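Local structure of fructose-1,6-bisphosphatase/inositol-1-monophosphatase (Thermotoga maritima, 2P3N) at residues Ile41-Glu44 / Ala45-Ile49; Glu223-Ala226 / Phe227-Asn230; Gly151-Val154 / Asp155-Lys159. The protein dephosphorylates inositol 1-phosphate, fructose 1,6-bisphosphate and several other phosphate monoesters, using magnesium as cofactor. One frame throughout, in Å; residues are numbered along the deposited sequence.

Contact 1 (Ile41-Glu44 / Ala45-Ile49); sequences IDRE and AQRMI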
loop_
_atom_site.group_PDB
_atom_site.type_symbol
_atom_site.label_atom_id
_atom_site.label_comp_id
_atom_site.label_asym_id
_atom_site.label_seq_id
_atom_site.Cartn_x
_atom_site.Cartn_y
_atom_site.Cartn_z
ATOM N N ILE A 41 -5.365 -23.256 -3.145
ATOM C CA ILE A 41 -5.826 -21.870 -3.085
ATOM C C ILE A 41 -6.278 -21.402 -4.471
ATOM O O ILE A 41 -7.116 -20.507 -4.580
ATOM C CB ILE A 41 -4.739 -20.931 -2.528
ATOM C CG1 ILE A 41 -4.347 -21.370 -1.120
ATOM C CG2 ILE A 41 -5.287 -19.524 -2.400
ATOM C CD1 ILE A 41 -3.740 -22.738 -1.044
ATOM N N ASP A 42 -5.726 -22.008 -5.524
ATOM C CA ASP A 42 -6.135 -21.674 -6.889
ATOM C C ASP A 42 -7.631 -22.018 -6.958
ATOM O O ASP A 42 -8.447 -21.234 -7.448
ATOM C CB ASP A 42 -5.383 -22.533 -7.923
ATOM C CG ASP A 42 -3.902 -22.154 -8.066
ATOM O OD1 ASP A 42 -3.522 -21.575 -9.111
ATOM O OD2 ASP A 42 -3.113 -22.437 -7.144
ATOM N N ARG A 43 -7.969 -23.201 -6.437
ATOM C CA ARG A 43 -9.345 -23.712 -6.420
ATOM C C ARG A 43 -10.278 -22.948 -5.495
ATOM O O ARG A 43 -11.422 -22.676 -5.831
ATOM C CB ARG A 43 -9.372 -25.175 -5.982
ATOM C CG ARG A 43 -8.612 -26.135 -6.853
ATOM C CD ARG A 43 -8.809 -27.550 -6.321
ATOM N NE ARG A 43 -7.992 -28.536 -7.024
ATOM C CZ ARG A 43 -6.689 -28.697 -6.834
ATOM N NH1 ARG A 43 -6.050 -27.938 -5.953
ATOM N NH2 ARG A 43 -6.022 -29.610 -7.530
ATOM N N GLU A 44 -9.794 -22.642 -4.306
ATOM C CA GLU A 44 -10.591 -21.919 -3.340
ATOM C C GLU A 44 -10.902 -20.533 -3.896
ATOM O O GLU A 44 -12.007 -20.021 -3.729
ATOM C CB GLU A 44 -9.810 -21.843 -2.030
ATOM C CG GLU A 44 -10.433 -21.007 -0.947
ATOM C CD GLU A 44 -9.726 -21.192 0.379
ATOM O OE1 GLU A 44 -8.497 -21.424 0.377
ATOM O OE2 GLU A 44 -10.400 -21.101 1.421
ATOM N N ALA A 45 -9.924 -19.942 -4.575
ATOM C CA ALA A 45 -10.084 -18.624 -5.162
ATOM C C ALA A 45 -11.081 -18.704 -6.302
ATOM O O ALA A 45 -11.901 -17.803 -6.493
ATOM C CB ALA A 45 -8.750 -18.115 -5.675
ATOM N N GLN A 46 -11.012 -19.797 -7.054
ATOM C CA GLN A 46 -11.908 -19.997 -8.175
ATOM C C GLN A 46 -13.331 -20.232 -7.712
ATOM O O GLN A 46 -14.281 -19.789 -8.365
ATOM C CB GLN A 46 -11.462 -21.185 -9.006
ATOM C CG GLN A 46 -12.163 -21.242 -10.347
ATOM C CD GLN A 46 -11.760 -22.445 -11.153
ATOM O OE1 GLN A 46 -12.414 -23.488 -11.090
ATOM N NE2 GLN A 46 -10.666 -22.320 -11.908
ATOM N N ARG A 47 -13.482 -20.942 -6.592
ATOM C CA ARG A 47 -14.813 -21.226 -6.047
ATOM C C ARG A 47 -15.425 -19.911 -5.620
ATOM O O ARG A 47 -16.573 -19.599 -5.950
ATOM C CB ARG A 47 -14.749 -22.153 -4.826
ATOM C CG ARG A 47 -14.268 -23.561 -5.107
ATOM C CD ARG A 47 -14.534 -24.470 -3.909
ATOM N NE ARG A 47 -13.795 -25.731 -3.978
ATOM C CZ ARG A 47 -12.497 -25.856 -3.704
ATOM N NH1 ARG A 47 -11.789 -24.794 -3.341
ATOM N NH2 ARG A 47 -11.907 -27.042 -3.787
ATOM N N MET A 48 -14.640 -19.141 -4.878
ATOM C CA MET A 48 -15.093 -17.851 -4.400
ATOM C C MET A 48 -15.642 -17.021 -5.567
ATOM O O MET A 48 -16.747 -16.472 -5.486
ATOM C CB MET A 48 -13.942 -17.127 -3.697
ATOM C CG MET A 48 -14.395 -15.922 -2.891
ATOM S SD MET A 48 -13.267 -15.413 -1.567
ATOM C CE MET A 48 -13.995 -16.225 -0.131
ATOM N N ILE A 49 -14.886 -16.966 -6.663
ATOM C CA ILE A 49 -15.294 -16.195 -7.833
ATOM C C ILE A 49 -16.506 -16.799 -8.558
ATOM O O ILE A 49 -17.542 -16.147 -8.706
ATOM C CB ILE A 49 -14.118 -16.051 -8.850
ATOM C CG1 ILE A 49 -12.947 -15.294 -8.215
ATOM C CG2 ILE A 49 -14.589 -15.308 -10.100
ATOM C CD1 ILE A 49 -11.681 -15.274 -9.082
#

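Contact 2 (Glu223-Ala226 / Phe227-Asn230); sequences EANA and FSKN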
loop_
_atom_site.group_PDB
_atom_site.type_symbol
_atom_site.label_atom_id
_atom_site.label_comp_id
_atom_site.label_asym_id
_atom_site.label_seq_id
_atom_site.Cartn_x
_atom_site.Cartn_y
_atom_site.Cartn_z
ATOM N N GLU A 223 -4.892 -9.905 -36.596
ATOM C CA GLU A 223 -5.607 -9.604 -35.359
ATOM C C GLU A 223 -6.096 -10.832 -34.598
ATOM O O GLU A 223 -6.874 -11.630 -35.123
ATOM C CB GLU A 223 -6.788 -8.688 -35.659
ATOM C CG GLU A 223 -7.604 -8.341 -34.436
ATOM C CD GLU A 223 -8.509 -7.160 -34.676
ATOM O OE1 GLU A 223 -9.291 -6.814 -33.767
ATOM O OE2 GLU A 223 -8.430 -6.576 -35.777
ATOM N N ALA A 224 -5.649 -10.965 -33.351
ATOM C CA ALA A 224 -6.013 -12.105 -32.516
ATOM C C ALA A 224 -7.296 -11.918 -31.715
ATOM O O ALA A 224 -7.759 -10.800 -31.507
ATOM C CB ALA A 224 -4.865 -12.436 -31.573
ATOM N N ASN A 225 -7.868 -13.037 -31.279
ATOM C CA ASN A 225 -9.084 -13.036 -30.478
ATOM C C ASN A 225 -8.824 -13.933 -29.276
ATOM O O ASN A 225 -7.780 -14.581 -29.204
ATOM C CB ASN A 225 -10.282 -13.556 -31.282
ATOM C CG ASN A 225 -10.167 -15.030 -31.625
ATOM O OD1 ASN A 225 -9.213 -15.462 -32.273
ATOM N ND2 ASN A 225 -11.149 -15.810 -31.195
ATOM N N ALA A 226 -9.769 -13.974 -28.342
ATOM C CA ALA A 226 -9.632 -14.770 -27.120
ATOM C C ALA A 226 -9.230 -16.229 -27.342
ATOM O O ALA A 226 -8.751 -16.899 -26.419
ATOM C CB ALA A 226 -10.939 -14.709 -26.313
ATOM N N PHE A 227 -9.394 -16.711 -28.569
ATOM C CA PHE A 227 -9.100 -18.107 -28.866
ATOM C C PHE A 227 -7.937 -18.367 -29.824
ATOM O O PHE A 227 -7.926 -19.363 -30.550
ATOM C CB PHE A 227 -10.392 -18.760 -29.365
ATOM C CG PHE A 227 -11.565 -18.530 -28.441
ATOM C CD1 PHE A 227 -11.701 -19.269 -27.264
ATOM C CD2 PHE A 227 -12.477 -17.507 -28.692
ATOM C CE1 PHE A 227 -12.719 -18.988 -26.350
ATOM C CE2 PHE A 227 -13.500 -17.219 -27.781
ATOM C CZ PHE A 227 -13.617 -17.960 -26.610
ATOM N N SER A 228 -6.953 -17.474 -29.807
ATOM C CA SER A 228 -5.774 -17.613 -30.651
ATOM C C SER A 228 -4.710 -18.333 -29.826
ATOM O O SER A 228 -4.705 -18.241 -28.600
ATOM C CB SER A 228 -5.278 -16.235 -31.079
ATOM O OG SER A 228 -6.356 -15.453 -31.562
ATOM N N LYS A 229 -3.811 -19.053 -30.489
ATOM C CA LYS A 229 -2.771 -19.795 -29.780
ATOM C C LYS A 229 -1.503 -18.995 -29.472
ATOM O O LYS A 229 -0.860 -19.214 -28.442
ATOM C CB LYS A 229 -2.414 -21.064 -30.566
ATOM C CG LYS A 229 -2.220 -20.856 -32.069
ATOM C CD LYS A 229 -1.858 -22.157 -32.782
ATOM C CE LYS A 229 -1.734 -21.942 -34.278
ATOM N NZ LYS A 229 -1.316 -23.179 -34.980
ATOM N N ASN A 230 -1.143 -18.076 -30.363
ATOM C CA ASN A 230 0.044 -17.245 -30.175
ATOM C C ASN A 230 -0.427 -15.817 -29.975
ATOM O O ASN A 230 -1.412 -15.398 -30.587
ATOM C CB ASN A 230 0.948 -17.289 -31.408
ATOM C CG ASN A 230 0.790 -18.561 -32.207
ATOM O OD1 ASN A 230 0.912 -19.666 -31.669
ATOM N ND2 ASN A 230 0.522 -18.412 -33.507
#

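Contact 3 (Gly151-Val154 / Asp155-Lys159); sequences GSYV and DFTGK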
loop_
_atom_site.group_PDB
_atom_site.type_symbol
_atom_site.label_atom_id
_atom_site.label_comp_id
_atom_site.label_asym_id
_atom_site.label_seq_id
_atom_site.Cartn_x
_atom_site.Cartn_y
_atom_site.Cartn_z
ATOM N N GLY A 151 7.137 -14.912 -21.679
ATOM C CA GLY A 151 6.866 -15.847 -20.599
ATOM C C GLY A 151 7.842 -17.009 -20.676
ATOM O O GLY A 151 8.439 -17.237 -21.727
ATOM N N SER A 152 8.019 -17.743 -19.583
ATOM C CA SER A 152 8.949 -18.867 -19.590
ATOM C C SER A 152 8.436 -20.060 -20.390
ATOM O O SER A 152 7.621 -20.845 -19.905
ATOM C CB SER A 152 9.247 -19.305 -18.164
ATOM O OG SER A 152 9.769 -18.222 -17.419
ATOM N N TYR A 153 8.926 -20.200 -21.616
ATOM C CA TYR A 153 8.502 -21.294 -22.476
ATOM C C TYR A 153 9.636 -22.249 -22.775
ATOM O O TYR A 153 10.773 -22.040 -22.358
ATOM C CB TYR A 153 7.950 -20.749 -23.791
ATOM C CG TYR A 153 6.929 -19.661 -23.594
ATOM C CD1 TYR A 153 5.799 -19.878 -22.809
ATOM C CD2 TYR A 153 7.104 -18.403 -24.170
ATOM C CE1 TYR A 153 4.867 -18.868 -22.598
ATOM C CE2 TYR A 153 6.176 -17.385 -23.966
ATOM C CZ TYR A 153 5.062 -17.625 -23.178
ATOM O OH TYR A 153 4.139 -16.629 -22.967
ATOM N N VAL A 154 9.298 -23.297 -23.515
ATOM C CA VAL A 154 10.235 -24.334 -23.919
ATOM C C VAL A 154 11.602 -23.766 -24.308
ATOM O O VAL A 154 12.390 -23.379 -23.448
ATOM C CB VAL A 154 9.625 -25.157 -25.096
ATOM C CG1 VAL A 154 9.304 -24.237 -26.275
ATOM C CG2 VAL A 154 10.562 -26.279 -25.505
ATOM N N ASP A 155 11.877 -23.718 -25.604
ATOM C CA ASP A 155 13.139 -23.209 -26.109
ATOM C C ASP A 155 12.929 -21.802 -26.635
ATOM O O ASP A 155 13.885 -21.087 -26.930
ATOM C CB ASP A 155 13.640 -24.100 -27.244
ATOM C CG ASP A 155 14.054 -25.482 -26.769
ATOM O OD1 ASP A 155 13.229 -26.180 -26.147
ATOM O OD2 ASP A 155 15.214 -25.874 -27.025
ATOM N N PHE A 156 11.662 -21.423 -26.754
ATOM C CA PHE A 156 11.267 -20.113 -27.257
ATOM C C PHE A 156 11.904 -18.947 -26.505
ATOM O O PHE A 156 12.609 -18.117 -27.087
ATOM C CB PHE A 156 9.748 -19.988 -27.186
ATOM C CG PHE A 156 9.223 -18.704 -27.734
ATOM C CD1 PHE A 156 9.294 -17.531 -26.989
ATOM C CD2 PHE A 156 8.673 -18.660 -29.011
ATOM C CE1 PHE A 156 8.829 -16.332 -27.508
ATOM C CE2 PHE A 156 8.201 -17.464 -29.545
ATOM C CZ PHE A 156 8.279 -16.295 -28.791
ATOM N N THR A 157 11.624 -18.884 -25.209
ATOM C CA THR A 157 12.141 -17.832 -24.351
ATOM C C THR A 157 13.614 -17.564 -24.607
ATOM O O THR A 157 13.958 -16.588 -25.268
ATOM C CB THR A 157 11.937 -18.197 -22.867
ATOM O OG1 THR A 157 10.534 -18.284 -22.586
ATOM C CG2 THR A 157 12.558 -17.148 -21.972
ATOM N N GLY A 158 14.472 -18.435 -24.082
ATOM C CA GLY A 158 15.908 -18.278 -24.251
ATOM C C GLY A 158 16.351 -17.820 -25.628
ATOM O O GLY A 158 17.314 -17.064 -25.754
ATOM N N LYS A 159 15.657 -18.280 -26.665
ATOM C CA LYS A 159 15.992 -17.900 -28.033
ATOM C C LYS A 159 15.494 -16.496 -28.338
ATOM O O LYS A 159 16.240 -15.668 -28.866
ATOM C CB LYS A 159 15.383 -18.891 -29.034
ATOM C CG LYS A 159 16.161 -20.184 -29.170
ATOM C CD LYS A 159 17.539 -19.923 -29.762
ATOM C CE LYS A 159 18.405 -21.170 -29.730
ATOM N NZ LYS A 159 18.713 -21.593 -28.335
#

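Contact 1 (Ile41-Glu44 / Ala45-Ile49)
The guanidinium of R47 has the CB of E44 at its edge, in the plane of the group, with NH1 3.8 Å from that carbon. R43 CB stands 3.6 Å from the same NH1 of R47, and the backbone of R43 and E44 approaches the group obliquely. With CG beside the backbone N (chi1 -66°), R47 sends its chain back along the preceding turn, so that its CG passes 3.1 Å from R43 O. The side chains of R43 and R47 run side by side in the same direction with their guanidinium planes 32° apart, and R43 NE lies 5.3 Å from R47 NH2. R43 finds its countercharge in a salt bridge to E29, whereas the ion pair of R47 with E40 is long and weak. Beneath these chains runs regular alpha-helical bonding from each residue to the one four earlier: A45 N to I41 O, Q46 N to D42 O, R47 N to R43 O at 2.8 Å, and M48 N to E44 O at 3.0 Å. I41, E44 and M48 lean on helix 2-21, while the carboxylate of D42 hydrogen-bonds T39 and T84, and the nearest atom of the D42 side chain is about 4 Å from the bound magnesium. The helix thus separates two chemistries: two like charges run along one flank, that of R43 balanced by E29 and that of R47 probably offset only weakly by E40, while D42 bonds T84, which by similarity binds substrate, a position consistent with a second-shell partner of the metal site.

Contact 2 (Glu223-Ala226 / Phe227-Asn230)
S228 OG receives the backbone N-H of N225 over 2.9 Å in a nearly straight bond, with 165° at the hydrogen. The return bond runs from S228 N to N225 O at 3.1 Å and is more bent; the donor lies well above the carbonyl plane, 44° out of it. The two residues are therefore joined by both backbone and side chain. The serine torsion makes this possible: chi1 of -48° sets OG beside its own backbone N, facing back toward N225. The same oxygen lies against A224, whose CB is 3.4 Å from S228 OG, so a methyl group borders the polar link on the side of the incoming chain. The amide end of N225 also comes near S228 OG, and it lies at the edge of the F227 ring as well, close to CD2. The N225 and F227 side chains cross at about a right angle. A226 lies between these two residues in sequence and adds the packing against the ring. Its CB sits over one face of the F227 ring in a CH-pi contact, 4.1 Å from the centroid and displaced toward the rim, and the closest ring carbon is CE2, 3.9 Å from A226 CB. A226 is buried, whereas F227 is exposed. Backbone hydrogen bonds between A224 and V216 tie the start of the segment to strand 215-217. The four residues N225 to S228 form a type I beta turn, reinforced by the serine side chain of its last residue, in the loop that carries the chain from strand 215-217 to strand 230-234, two neighbouring antiparallel strands at one side of the five-stranded sheet.

Contact 3 (Gly151-Val154 / Asp155-Lys159)
T157 OG1 is approached by two backbone groups of the preceding loop. It accepts the N-H of Y153 at 2.7 Å in an almost linear bond, 171° at the hydrogen, and also stands 2.5 Å from G151 O. The hydroxyl reaches this spot because OG1 lies beside the threonine's own backbone N (chi1 -64°), with the side chain leaving the backbone toward the loop. G151 O in turn lies over one face of the Y153 ring, offset toward its rim, so one carbonyl meets both the hydroxyl and the aromatic. A second link is aromatic. Y153 and F156 run side by side, and the edge of the tyrosine ring is directed at the face of the phenylalanine in an offset edge-to-face pair, with planes at 78° and centroids 5.7 Å apart. Y153 CD2 and F156 CD1 make the nearest approach of the two rings, 3.7 Å. F156 also meets the rings of W195 and F160 and touches V246 of helix 239-253. A valine in place of T157 would probably leave the Y153 N-H without its acceptor and the loop less firmly held to the first turn of the helix. V154 touches R196, a substrate-binding residue by similarity. The contact also meets a second subunit, where T157 packs on I161 of that chain and K159 forms a salt bridge with its E162. The hydroxyl and the ring pair together tie the bend between strand 147-150 and helix 156-167, where the chain faces both a residue that by similarity binds substrate and a subunit interface of the tetramer.

How the contacts relate
From the N terminus the chain meets contact 1 first, then contact 3, then contact 2. Each is local, made within one continuous run of residues, so they follow in series and none nests in or crosses another. Contact 1 belongs to helix 40-56, on the magnesium side of the molecule. Contact 3 closes the short bend from strand 147-150 into helix 156-167, and contact 2 the loop between strands 215-217 and 230-234. These last two therefore serve the same five-stranded sheet, with nearest atoms about 7 Å apart. Contact 1 stands off from both, its centre 26 Å from that of contact 2 and 29 Å from that of contact 3.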